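Local coordinates for protein induced by osmotic stress (Scheffersomyces stipitis, PDB 5YWN), which reduces haloketones asymmetrically, probably with NADPH as hydride donor, and belongs to the dihydroflavonol-4-reductase subfamily, at residues Y194-Q199 with G233-V238; G12-Q17 with R239-A244. The protein carries 1 engineered substitution. All blocks are in the same frame, centred on the assembly; numbering follows the deposited sequence.

In the fold
A short loop after strand 4-7, the opening strand of the seven-stranded parallel sheet, leads into segment 12-17, which starts helix 13-24 against the pyrophosphate of NADP. Contact 2 joins this turn to helix 238-250, closing a loop that spans 221 intervening residues and takes in most of the Rossmann core. Nested inside that loop, contact 1 pairs strand 194-196 with strand 234-237 across a much shorter excursion that includes helix 211-217. Strand 234-237 runs directly into helix 238-250, so the second segments of the two contacts are adjacent in the chain. They also touch: Gly197 O lies 2.9 Å from Tyr13 OH, a probable hydrogen bond, and both border the cofactor.

Contact 1 (Y194-Q199 with G233-V238); sequences YIFGPQ and GTFIDV. With NAP (NADP nicotinamide-adenine-dinucleotide phosphate), chain B.
Ile195 and Val238 meet side chain to side chain at about a right angle, Ile195 CG2 lying 3.5 Å from Val238 CB, tighter than usual for two carbons. The other branch of Ile195 serves the cofactor: CG1 is anti to the carbonyl carbon (chi1 -54°), and beyond it CD1 packs against the nicotinamide carboxamide, 3.2 Å from NADP N7N. The backbone adds a polar grip, Ile195 N donating to NADP O7N at 3.2 Å. On the other face of the sheet Phe196 and Phe235 have ring planes only 19° apart, with centroids 5.8 Å apart, offset so far that they barely overlap; Phe196 CD2 and CE2 each lie 3.7 Å from Phe235 CB. Between these faces the strands run parallel, joined by three good bonds, Ile236 N to Tyr194 O (2.8 Å), Phe196 N to Ile236 O (3.1 Å) and Val238 N to Phe196 O (2.8 Å), with a weak fourth from Tyr194 N to Thr234 O. Asp237 caps the start of the following helix with its side chain, while OD2 takes a salt bridge from Arg239 NH2 and a hydrogen bond with Ser321 OG. This two-stranded parallel ladder, crossed over through helix 211-217, is a small beta-alpha-beta unit beside the nicotinamide pocket of an extended short-chain reductase.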
ATOM      1  N   TYR A 194       2.965   4.058   6.775  1.00 19.36           N
ATOM      2  CA  TYR A 194       2.082   5.048   6.184  1.00 19.84           C
ATOM      3  C   TYR A 194       2.625   5.520   4.825  1.00 20.52           C
ATOM      4  O   TYR A 194       3.754   5.868   4.694  1.00 19.75           O
ATOM      5  CB  TYR A 194       1.908   6.267   7.072  1.00 24.36           C
ATOM      6  CG  TYR A 194       1.080   6.107   8.280  1.00 28.29           C
ATOM      7  CD1 TYR A 194      -0.255   5.944   8.189  1.00 29.21           C
ATOM      8  CD2 TYR A 194       1.634   6.134   9.509  1.00 31.79           C
ATOM      9  CE1 TYR A 194      -1.035   5.806   9.273  1.00 29.11           C
ATOM     10  CE2 TYR A 194       0.865   5.984  10.637  1.00 34.09           C
ATOM     11  CZ  TYR A 194      -0.482   5.813  10.500  1.00 37.19           C
ATOM     12  OH  TYR A 194      -1.268   5.697  11.580  1.00 39.24           O
ATOM     13  N   ILE A 195       1.768   5.513   3.845  1.00 19.69           N
ATOM     14  CA  ILE A 195       2.154   5.869   2.512  1.00 20.75           C
ATOM     15  C   ILE A 195       1.719   7.293   2.114  1.00 22.41           C
ATOM     16  O   ILE A 195       0.572   7.587   2.031  1.00 22.42           O
ATOM     17  CB  ILE A 195       1.631   4.859   1.481  1.00 20.37           C
ATOM     18  CG1 ILE A 195       2.036   3.427   1.824  1.00 18.17           C
ATOM     19  CG2 ILE A 195       2.063   5.253   0.095  1.00 19.48           C
ATOM     20  CD1 ILE A 195       1.498   2.425   0.868  1.00 19.59           C
ATOM     21  N   PHE A 196       2.702   8.123   1.845  1.00 20.76           N
ATOM     22  CA  PHE A 196       2.513   9.483   1.401  1.00 22.32           C
ATOM     23  C   PHE A 196       3.050   9.675  -0.035  1.00 23.21           C
ATOM     24  O   PHE A 196       3.818   8.926  -0.506  1.00 20.55           O
ATOM     25  CB  PHE A 196       3.188  10.526   2.306  1.00 16.77           C
ATOM     26  CG  PHE A 196       2.794  10.485   3.744  1.00 20.67           C
ATOM     27  CD1 PHE A 196       1.594   9.993   4.162  1.00 23.29           C
ATOM     28  CD2 PHE A 196       3.648  10.974   4.685  1.00 20.43           C
ATOM     29  CE1 PHE A 196       1.279   9.975   5.483  1.00 23.19           C
ATOM     30  CE2 PHE A 196       3.325  10.971   6.001  1.00 19.30           C
ATOM     31  CZ  PHE A 196       2.158  10.462   6.406  1.00 21.49           C
ATOM     32  N   GLY A 197       2.651  10.766  -0.644  1.00 19.14           N
ATOM     33  CA  GLY A 197       3.050  11.102  -1.967  1.00 21.16           C
ATOM     34  C   GLY A 197       1.953  11.390  -2.976  1.00 20.92           C
ATOM     35  O   GLY A 197       0.822  11.142  -2.748  1.00 21.14           O
ATOM     36  N   PRO A 198       2.316  11.963  -4.109  1.00 19.73           N
ATOM     37  CA  PRO A 198       1.329  12.340  -5.115  1.00 22.43           C
ATOM     38  C   PRO A 198       0.604  11.167  -5.725  1.00 25.48           C
ATOM     39  O   PRO A 198       1.140  10.124  -5.723  1.00 24.59           O
ATOM     40  CB  PRO A 198       2.170  13.019  -6.178  1.00 23.94           C
ATOM     41  CG  PRO A 198       3.490  12.392  -6.067  1.00 21.79           C
ATOM     42  CD  PRO A 198       3.678  12.120  -4.627  1.00 23.30           C
ATOM     43  N   GLN A 199      -0.623  11.368  -6.171  1.00 25.24           N
ATOM     44  CA  GLN A 199      -1.387  10.376  -6.899  1.00 26.16           C
ATOM     45  C   GLN A 199      -0.826  10.178  -8.289  1.00 29.55           C
ATOM     46  O   GLN A 199      -0.297  11.079  -8.832  1.00 25.47           O
ATOM     47  CB  GLN A 199      -2.828  10.798  -7.058  1.00 28.28           C
ATOM     48  CG  GLN A 199      -3.487  11.371  -5.851  1.00 31.25           C
ATOM     49  CD  GLN A 199      -3.978  10.333  -4.893  1.00 33.22           C
ATOM     50  OE1 GLN A 199      -4.734   9.481  -5.240  1.00 36.34           O
ATOM     51  NE2 GLN A 199      -3.566  10.437  -3.680  1.00 32.90           N
ATOM     52  N   GLY A 233       4.232   8.959  13.281  1.00 28.82           N
ATOM     53  CA  GLY A 233       4.633   7.643  12.861  1.00 25.80           C
ATOM     54  C   GLY A 233       5.828   7.610  11.930  1.00 26.84           C
ATOM     55  O   GLY A 233       6.609   8.490  11.916  1.00 22.94           O
ATOM     56  N   THR A 234       5.909   6.559  11.145  1.00 20.54           N
ATOM     57  CA  THR A 234       6.877   6.436  10.103  1.00 22.21           C
ATOM     58  C   THR A 234       6.188   6.483   8.737  1.00 20.38           C
ATOM     59  O   THR A 234       5.093   6.059   8.590  1.00 21.92           O
ATOM     60  CB  THR A 234       7.766   5.183  10.312  1.00 26.60           C
ATOM     61  OG1 THR A 234       8.969   5.325   9.619  1.00 30.82           O
ATOM     62  CG2 THR A 234       7.176   4.035   9.809  1.00 24.33           C
ATOM     63  N   PHE A 235       6.883   7.001   7.756  1.00 22.27           N
ATOM     64  CA  PHE A 235       6.370   7.151   6.409  1.00 20.84           C
ATOM     65  C   PHE A 235       7.184   6.388   5.378  1.00 17.43           C
ATOM     66  O   PHE A 235       8.312   6.153   5.568  1.00 20.48           O
ATOM     67  CB  PHE A 235       6.173   8.649   6.019  1.00 20.38           C
ATOM     68  CG  PHE A 235       7.160   9.180   5.015  1.00 20.19           C
ATOM     69  CD1 PHE A 235       8.445   9.381   5.371  1.00 20.10           C
ATOM     70  CD2 PHE A 235       6.829   9.279   3.726  1.00 17.59           C
ATOM     71  CE1 PHE A 235       9.367   9.792   4.470  1.00 19.14           C
ATOM     72  CE2 PHE A 235       7.725   9.695   2.817  1.00 19.94           C
ATOM     73  CZ  PHE A 235       9.003   9.954   3.193  1.00 20.50           C
ATOM     74  N   ILE A 236       6.554   6.159   4.257  1.00 20.34           N
ATOM     75  CA  ILE A 236       7.200   5.774   3.041  1.00 19.33           C
ATOM     76  C   ILE A 236       6.503   6.384   1.839  1.00 19.35           C
ATOM     77  O   ILE A 236       5.330   6.423   1.793  1.00 21.17           O
ATOM     78  CB  ILE A 236       7.350   4.238   2.941  1.00 19.42           C
ATOM     79  CG1 ILE A 236       8.147   3.826   1.723  1.00 22.06           C
ATOM     80  CG2 ILE A 236       6.029   3.528   2.987  1.00 19.18           C
ATOM     81  CD1 ILE A 236       9.613   4.062   1.783  1.00 21.35           C
ATOM     82  N   ASP A 237       7.277   6.860   0.897  1.00 17.99           N
ATOM     83  CA  ASP A 237       6.762   7.428  -0.339  1.00 23.54           C
ATOM     84  C   ASP A 237       6.134   6.385  -1.271  1.00 22.26           C
ATOM     85  O   ASP A 237       6.624   5.339  -1.460  1.00 19.87           O
ATOM     86  CB  ASP A 237       7.777   8.278  -1.079  1.00 20.16           C
ATOM     87  CG  ASP A 237       7.189   8.997  -2.246  1.00 24.91           C
ATOM     88  OD1 ASP A 237       6.899   8.379  -3.240  1.00 25.95           O
ATOM     89  OD2 ASP A 237       7.000  10.162  -2.158  1.00 23.55           O
ATOM     90  N   VAL A 238       5.029   6.757  -1.840  1.00 20.40           N
ATOM     91  CA  VAL A 238       4.245   5.862  -2.643  1.00 22.15           C
ATOM     92  C   VAL A 238       5.059   5.344  -3.838  1.00 23.02           C
ATOM     93  O   VAL A 238       4.941   4.233  -4.190  1.00 24.40           O
ATOM     94  CB  VAL A 238       2.893   6.470  -3.045  1.00 20.77           C
ATOM     95  CG1 VAL A 238       3.082   7.626  -3.959  1.00 22.06           C
ATOM     96  CG2 VAL A 238       2.013   5.454  -3.727  1.00 21.96           C
TER
HETATM   97  PA  NAP B 401      -7.086   2.383  -0.930  1.00 25.43           P
HETATM   98  O1A NAP B 401      -6.536   3.583  -1.661  1.00 24.87           O
HETATM   99  O2A NAP B 401      -8.460   2.445  -0.305  1.00 27.30           O
HETATM  100  O5B NAP B 401      -7.045   1.122  -1.930  1.00 25.65           O
HETATM  101  C5B NAP B 401      -7.881  -0.011  -1.702  1.00 29.11           C
HETATM  102  C4B NAP B 401      -8.400  -0.544  -3.032  1.00 27.40           C
HETATM  103  O4B NAP B 401      -8.774  -1.919  -2.897  1.00 28.83           O
HETATM  104  C3B NAP B 401      -9.624   0.227  -3.503  1.00 29.98           C
HETATM  105  O3B NAP B 401      -9.369   0.866  -4.758  1.00 31.97           O
HETATM  106  C2B NAP B 401     -10.742  -0.788  -3.634  1.00 27.18           C
HETATM  107  O2B NAP B 401     -11.233  -0.829  -4.971  1.00 28.78           O
HETATM  108  C1B NAP B 401     -10.147  -2.130  -3.237  1.00 28.47           C
HETATM  109  N9A NAP B 401     -10.880  -2.688  -2.072  1.00 30.58           N
HETATM  110  C8A NAP B 401     -10.915  -2.152  -0.837  1.00 30.14           C
HETATM  111  N7A NAP B 401     -11.676  -2.911  -0.007  1.00 29.22           N
HETATM  112  C5A NAP B 401     -12.142  -3.956  -0.716  1.00 29.03           C
HETATM  113  C6A NAP B 401     -13.000  -5.133  -0.450  1.00 29.78           C
HETATM  114  N6A NAP B 401     -13.530  -5.351   0.778  1.00 32.69           N
HETATM  115  N1A NAP B 401     -13.238  -5.981  -1.475  1.00 30.57           N
HETATM  116  C2A NAP B 401     -12.722  -5.784  -2.703  1.00 28.67           C
HETATM  117  N3A NAP B 401     -11.936  -4.735  -3.008  1.00 31.59           N
HETATM  118  C4A NAP B 401     -11.614  -3.804  -2.078  1.00 29.16           C
HETATM  119  O3  NAP B 401      -6.031   1.961   0.212  1.00 26.76           O
HETATM  120  PN  NAP B 401      -4.454   2.188  -0.010  1.00 24.11           P
HETATM  121  O1N NAP B 401      -3.963   3.152   1.044  1.00 25.88           O
HETATM  122  O2N NAP B 401      -4.219   2.487  -1.472  1.00 20.65           O
HETATM  123  O5D NAP B 401      -3.839   0.735   0.312  1.00 26.85           O
HETATM  124  C5D NAP B 401      -3.417  -0.123  -0.747  1.00 28.39           C
HETATM  125  C4D NAP B 401      -2.929  -1.449  -0.176  1.00 20.40           C
HETATM  126  O4D NAP B 401      -1.644  -1.281   0.431  1.00 23.84           O
HETATM  127  C3D NAP B 401      -3.877  -1.990   0.882  1.00 26.34           C
HETATM  128  O3D NAP B 401      -4.445  -3.236   0.465  1.00 24.14           O
HETATM  129  C2D NAP B 401      -3.052  -2.172   2.140  1.00 23.48           C
HETATM  130  O2D NAP B 401      -3.085  -3.535   2.576  1.00 26.51           O
HETATM  131  C1D NAP B 401      -1.634  -1.754   1.782  1.00 21.38           C
HETATM  132  N1N NAP B 401      -1.173  -0.700   2.692  1.00 21.83           N
HETATM  133  C2N NAP B 401      -1.363   0.585   2.368  1.00 25.77           C
HETATM  134  C3N NAP B 401      -0.935   1.600   3.217  1.00 24.14           C
HETATM  135  C7N NAP B 401      -1.150   3.037   2.846  1.00 23.03           C
HETATM  136  O7N NAP B 401      -1.003   3.902   3.694  1.00 23.40           O
HETATM  137  N7N NAP B 401      -1.500   3.333   1.595  1.00 27.07           N
HETATM  138  C4N NAP B 401      -0.306   1.271   4.408  1.00 21.46           C
HETATM  139  C5N NAP B 401      -0.122  -0.067   4.722  1.00 21.80           C
HETATM  140  C6N NAP B 401      -0.569  -1.043   3.838  1.00 21.03           C
HETATM  141  P2B NAP B 401     -12.451   0.121  -5.424  1.00 30.98           P
HETATM  142  O1X NAP B 401     -13.096  -0.633  -6.563  1.00 32.07           O
HETATM  143  O2X NAP B 401     -13.306   0.232  -4.186  1.00 27.07           O
HETATM  144  O3X NAP B 401     -11.776   1.409  -5.833  1.00 27.27           O

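Contact 2 (G12-Q17 with R239-A244); sequences GYLAQQ and RDVAKA. With NAP (NADP nicotinamide-adenine-dinucleotide phosphate), chain B.
A helix-helix contact without hydrogen bonds, buried beside the cofactor, sets Leu14 and Gln17 in the opening turn of helix 13-24 against Arg239, Val241 and Ala242 of helix 238-250. The short axes approach to 9.0 Å and cross at -64°, and the nearest CA pair is Gln17 with Ala242. Leu14 and Val241 cross at about a right angle: Leu14 CD1 sits 3.6 Å from Val241 CG1, a branch that lies anti to the backbone N (chi1 -177°). Leu14 CD2 reaches the same methyl and also lies 3.7 Å from NADP O4D, placing one leucine between helix and ribose. Gln17 and Arg239 run alongside each other in the same direction, with Gln17 NE2 3.9 Å from Arg239 CG and their amide and guanidinium planes 30° apart. Their polar ends serve others: Gln17 NE2 bonds to Pro198 O, while Arg239 NH1 makes a salt bridge to Asp324, beside its link to Asp237. Ala242 CB rests 3.9 Å from Gln17 O. At the cofactor, Tyr13 N and Leu14 N give long, weak but nearly straight bonds to NADP O1A (3.4 Å) and O2N (3.5 Å). A helix start beneath the pyrophosphate, with Gly12 at the N-cap position, is characteristic of the Rossmann dinucleotide-binding fold.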
ATOM      1  N   GLY A  12      -7.124   1.811  -6.632  1.00 24.70           N
ATOM      2  CA  GLY A  12      -6.498   2.338  -5.451  1.00 22.88           C
ATOM      3  C   GLY A  12      -5.265   3.202  -5.662  1.00 22.06           C
ATOM      4  O   GLY A  12      -4.738   3.234  -6.717  1.00 18.31           O
ATOM      5  N   TYR A  13      -4.888   3.910  -4.615  1.00 19.81           N
ATOM      6  CA  TYR A  13      -3.809   4.861  -4.621  1.00 20.11           C
ATOM      7  C   TYR A  13      -2.452   4.247  -4.883  1.00 22.10           C
ATOM      8  O   TYR A  13      -1.806   4.609  -5.787  1.00 21.19           O
ATOM      9  CB  TYR A  13      -3.809   5.571  -3.264  1.00 22.18           C
ATOM     10  CG  TYR A  13      -2.591   6.379  -2.822  1.00 27.83           C
ATOM     11  CD1 TYR A  13      -2.120   7.454  -3.538  1.00 24.80           C
ATOM     12  CD2 TYR A  13      -1.987   6.118  -1.635  1.00 26.04           C
ATOM     13  CE1 TYR A  13      -1.061   8.205  -3.074  1.00 26.15           C
ATOM     14  CE2 TYR A  13      -0.929   6.830  -1.190  1.00 26.32           C
ATOM     15  CZ  TYR A  13      -0.461   7.885  -1.907  1.00 26.79           C
ATOM     16  OH  TYR A  13       0.576   8.569  -1.406  1.00 21.63           O
ATOM     17  N   LEU A  14      -2.071   3.275  -4.110  1.00 18.48           N
ATOM     18  CA  LEU A  14      -0.873   2.506  -4.381  1.00 23.15           C
ATOM     19  C   LEU A  14      -0.913   1.725  -5.713  1.00 20.26           C
ATOM     20  O   LEU A  14       0.019   1.671  -6.417  1.00 18.37           O
ATOM     21  CB  LEU A  14      -0.628   1.509  -3.278  1.00 23.75           C
ATOM     22  CG  LEU A  14       0.500   0.533  -3.495  1.00 20.03           C
ATOM     23  CD1 LEU A  14       1.756   1.326  -3.708  1.00 23.48           C
ATOM     24  CD2 LEU A  14       0.637  -0.376  -2.300  1.00 22.50           C
ATOM     25  N   ALA A  15      -2.033   1.133  -5.993  1.00 17.63           N
ATOM     26  CA  ALA A  15      -2.197   0.319  -7.162  1.00 20.47           C
ATOM     27  C   ALA A  15      -1.983   1.120  -8.453  1.00 19.71           C
ATOM     28  O   ALA A  15      -1.337   0.668  -9.304  1.00 21.12           O
ATOM     29  CB  ALA A  15      -3.548  -0.302  -7.151  1.00 21.28           C
ATOM     30  N   GLN A  16      -2.505   2.333  -8.507  1.00 22.90           N
ATOM     31  CA  GLN A  16      -2.298   3.228  -9.630  1.00 21.51           C
ATOM     32  C   GLN A  16      -0.846   3.640  -9.857  1.00 20.79           C
ATOM     33  O   GLN A  16      -0.448   3.725 -10.923  1.00 21.80           O
ATOM     34  CB  GLN A  16      -3.230   4.424  -9.595  1.00 23.12           C
ATOM     35  CG  GLN A  16      -4.665   4.078  -9.904  1.00 26.23           C
ATOM     36  CD  GLN A  16      -5.540   5.252 -10.241  1.00 26.26           C
ATOM     37  OE1 GLN A  16      -5.267   5.981 -11.138  1.00 25.14           O
ATOM     38  NE2 GLN A  16      -6.610   5.398  -9.519  1.00 25.45           N
ATOM     39  N   GLN A  17      -0.111   3.925  -8.803  1.00 22.51           N
ATOM     40  CA  GLN A  17       1.288   4.176  -8.892  1.00 20.40           C
ATOM     41  C   GLN A  17       2.067   2.949  -9.347  1.00 21.04           C
ATOM     42  O   GLN A  17       2.917   3.060 -10.114  1.00 20.97           O
ATOM     43  CB  GLN A  17       1.841   4.753  -7.597  1.00 20.75           C
ATOM     44  CG  GLN A  17       1.519   6.221  -7.348  1.00 21.92           C
ATOM     45  CD  GLN A  17       2.382   7.189  -8.152  1.00 22.30           C
ATOM     46  OE1 GLN A  17       2.938   6.852  -9.103  1.00 23.19           O
ATOM     47  NE2 GLN A  17       2.447   8.374  -7.726  1.00 24.19           N
ATOM     48  N   ARG A 239       5.872   6.191  -4.411  1.00 21.70           N
ATOM     49  CA  ARG A 239       6.693   5.845  -5.509  1.00 25.32           C
ATOM     50  C   ARG A 239       7.760   4.804  -5.149  1.00 27.43           C
ATOM     51  O   ARG A 239       8.070   3.970  -5.918  1.00 19.79           O
ATOM     52  CB  ARG A 239       7.241   7.056  -6.197  1.00 24.71           C
ATOM     53  CG  ARG A 239       6.177   7.972  -6.736  1.00 24.44           C
ATOM     54  CD  ARG A 239       6.675   9.378  -6.907  1.00 24.59           C
ATOM     55  NE  ARG A 239       6.783  10.092  -5.663  1.00 24.37           N
ATOM     56  CZ  ARG A 239       7.142  11.352  -5.557  1.00 28.68           C
ATOM     57  NH1 ARG A 239       7.423  12.057  -6.622  1.00 24.85           N
ATOM     58  NH2 ARG A 239       7.223  11.901  -4.405  1.00 20.65           N
ATOM     59  N   ASP A 240       8.289   4.919  -3.952  1.00 23.08           N
ATOM     60  CA  ASP A 240       9.138   3.918  -3.394  1.00 23.51           C
ATOM     61  C   ASP A 240       8.436   2.556  -3.150  1.00 21.60           C
ATOM     62  O   ASP A 240       8.980   1.556  -3.406  1.00 19.11           O
ATOM     63  CB  ASP A 240       9.832   4.436  -2.165  1.00 24.18           C
ATOM     64  CG  ASP A 240      10.782   5.565  -2.464  1.00 26.32           C
ATOM     65  OD1 ASP A 240      11.448   5.511  -3.449  1.00 28.18           O
ATOM     66  OD2 ASP A 240      10.847   6.487  -1.707  1.00 26.60           O
ATOM     67  N   VAL A 241       7.200   2.582  -2.672  1.00 24.03           N
ATOM     68  CA  VAL A 241       6.442   1.376  -2.495  1.00 20.70           C
ATOM     69  C   VAL A 241       6.212   0.669  -3.826  1.00 23.18           C
ATOM     70  O   VAL A 241       6.396  -0.509  -3.928  1.00 22.68           O
ATOM     71  CB  VAL A 241       5.132   1.565  -1.751  1.00 18.21           C
ATOM     72  CG1 VAL A 241       4.475   0.227  -1.577  1.00 17.62           C
ATOM     73  CG2 VAL A 241       5.380   2.161  -0.402  1.00 20.96           C
ATOM     74  N   ALA A 242       5.895   1.444  -4.832  1.00 21.73           N
ATOM     75  CA  ALA A 242       5.720   0.919  -6.151  1.00 21.87           C
ATOM     76  C   ALA A 242       6.997   0.278  -6.722  1.00 19.50           C
ATOM     77  O   ALA A 242       6.950  -0.770  -7.208  1.00 19.98           O
ATOM     78  CB  ALA A 242       5.155   1.957  -7.087  1.00 18.95           C
ATOM     79  N   LYS A 243       8.114   0.929  -6.551  1.00 19.97           N
ATOM     80  CA  LYS A 243       9.375   0.411  -6.970  1.00 21.72           C
ATOM     81  C   LYS A 243       9.679  -0.876  -6.255  1.00 22.42           C
ATOM     82  O   LYS A 243      10.202  -1.742  -6.835  1.00 24.21           O
ATOM     83  CB  LYS A 243      10.498   1.410  -6.832  1.00 21.46           C
ATOM     84  CG  LYS A 243      10.418   2.544  -7.815  1.00 23.01           C
ATOM     85  CD  LYS A 243      11.647   3.421  -7.846  1.00 27.90           C
ATOM     86  CE  LYS A 243      11.699   4.402  -6.708  1.00 29.57           C
ATOM     87  NZ  LYS A 243      12.772   5.372  -6.851  1.00 33.29           N
ATOM     88  N   ALA A 244       9.307  -0.970  -4.984  1.00 24.35           N
ATOM     89  CA  ALA A 244       9.451  -2.183  -4.209  1.00 22.86           C
ATOM     90  C   ALA A 244       8.635  -3.346  -4.755  1.00 20.85           C
ATOM     91  O   ALA A 244       9.090  -4.433  -4.774  1.00 19.52           O
ATOM     92  CB  ALA A 244       9.175  -1.969  -2.748  1.00 19.74           C
TER
HETATM   93  PA  NAP B 401      -7.086   2.383  -0.930  1.00 25.43           P
HETATM   94  O1A NAP B 401      -6.536   3.583  -1.661  1.00 24.87           O
HETATM   95  O2A NAP B 401      -8.460   2.445  -0.305  1.00 27.30           O
HETATM   96  O5B NAP B 401      -7.045   1.122  -1.930  1.00 25.65           O
HETATM   97  C5B NAP B 401      -7.881  -0.011  -1.702  1.00 29.11           C
HETATM   98  C4B NAP B 401      -8.400  -0.544  -3.032  1.00 27.40           C
HETATM   99  O4B NAP B 401      -8.774  -1.919  -2.897  1.00 28.83           O
HETATM  100  C3B NAP B 401      -9.624   0.227  -3.503  1.00 29.98           C
HETATM  101  O3B NAP B 401      -9.369   0.866  -4.758  1.00 31.97           O
HETATM  102  C2B NAP B 401     -10.742  -0.788  -3.634  1.00 27.18           C
HETATM  103  O2B NAP B 401     -11.233  -0.829  -4.971  1.00 28.78           O
HETATM  104  C1B NAP B 401     -10.147  -2.130  -3.237  1.00 28.47           C
HETATM  105  N9A NAP B 401     -10.880  -2.688  -2.072  1.00 30.58           N
HETATM  106  C8A NAP B 401     -10.915  -2.152  -0.837  1.00 30.14           C
HETATM  107  N7A NAP B 401     -11.676  -2.911  -0.007  1.00 29.22           N
HETATM  108  C5A NAP B 401     -12.142  -3.956  -0.716  1.00 29.03           C
HETATM  109  C6A NAP B 401     -13.000  -5.133  -0.450  1.00 29.78           C
HETATM  110  N6A NAP B 401     -13.530  -5.351   0.778  1.00 32.69           N
HETATM  111  N1A NAP B 401     -13.238  -5.981  -1.475  1.00 30.57           N
HETATM  112  C2A NAP B 401     -12.722  -5.784  -2.703  1.00 28.67           C
HETATM  113  N3A NAP B 401     -11.936  -4.735  -3.008  1.00 31.59           N
HETATM  114  C4A NAP B 401     -11.614  -3.804  -2.078  1.00 29.16           C
HETATM  115  O3  NAP B 401      -6.031   1.961   0.212  1.00 26.76           O
HETATM  116  PN  NAP B 401      -4.454   2.188  -0.010  1.00 24.11           P
HETATM  117  O1N NAP B 401      -3.963   3.152   1.044  1.00 25.88           O
HETATM  118  O2N NAP B 401      -4.219   2.487  -1.472  1.00 20.65           O
HETATM  119  O5D NAP B 401      -3.839   0.735   0.312  1.00 26.85           O
HETATM  120  C5D NAP B 401      -3.417  -0.123  -0.747  1.00 28.39           C
HETATM  121  C4D NAP B 401      -2.929  -1.449  -0.176  1.00 20.40           C
HETATM  122  O4D NAP B 401      -1.644  -1.281   0.431  1.00 23.84           O
HETATM  123  C3D NAP B 401      -3.877  -1.990   0.882  1.00 26.34           C
HETATM  124  O3D NAP B 401      -4.445  -3.236   0.465  1.00 24.14           O
HETATM  125  C2D NAP B 401      -3.052  -2.172   2.140  1.00 23.48           C
HETATM  126  O2D NAP B 401      -3.085  -3.535   2.576  1.00 26.51           O
HETATM  127  C1D NAP B 401      -1.634  -1.754   1.782  1.00 21.38           C
HETATM  128  N1N NAP B 401      -1.173  -0.700   2.692  1.00 21.83           N
HETATM  129  C2N NAP B 401      -1.363   0.585   2.368  1.00 25.77           C
HETATM  130  C3N NAP B 401      -0.935   1.600   3.217  1.00 24.14           C
HETATM  131  C7N NAP B 401      -1.150   3.037   2.846  1.00 23.03           C
HETATM  132  O7N NAP B 401      -1.003   3.902   3.694  1.00 23.40           O
HETATM  133  N7N NAP B 401      -1.500   3.333   1.595  1.00 27.07           N
HETATM  134  C4N NAP B 401      -0.306   1.271   4.408  1.00 21.46           C
HETATM  135  C5N NAP B 401      -0.122  -0.067   4.722  1.00 21.80           C
HETATM  136  C6N NAP B 401      -0.569  -1.043   3.838  1.00 21.03           C
HETATM  137  P2B NAP B 401     -12.451   0.121  -5.424  1.00 30.98           P
HETATM  138  O1X NAP B 401     -13.096  -0.633  -6.563  1.00 32.07           O
HETATM  139  O2X NAP B 401     -13.306   0.232  -4.186  1.00 27.07           O
HETATM  140  O3X NAP B 401     -11.776   1.409  -5.833  1.00 27.27           O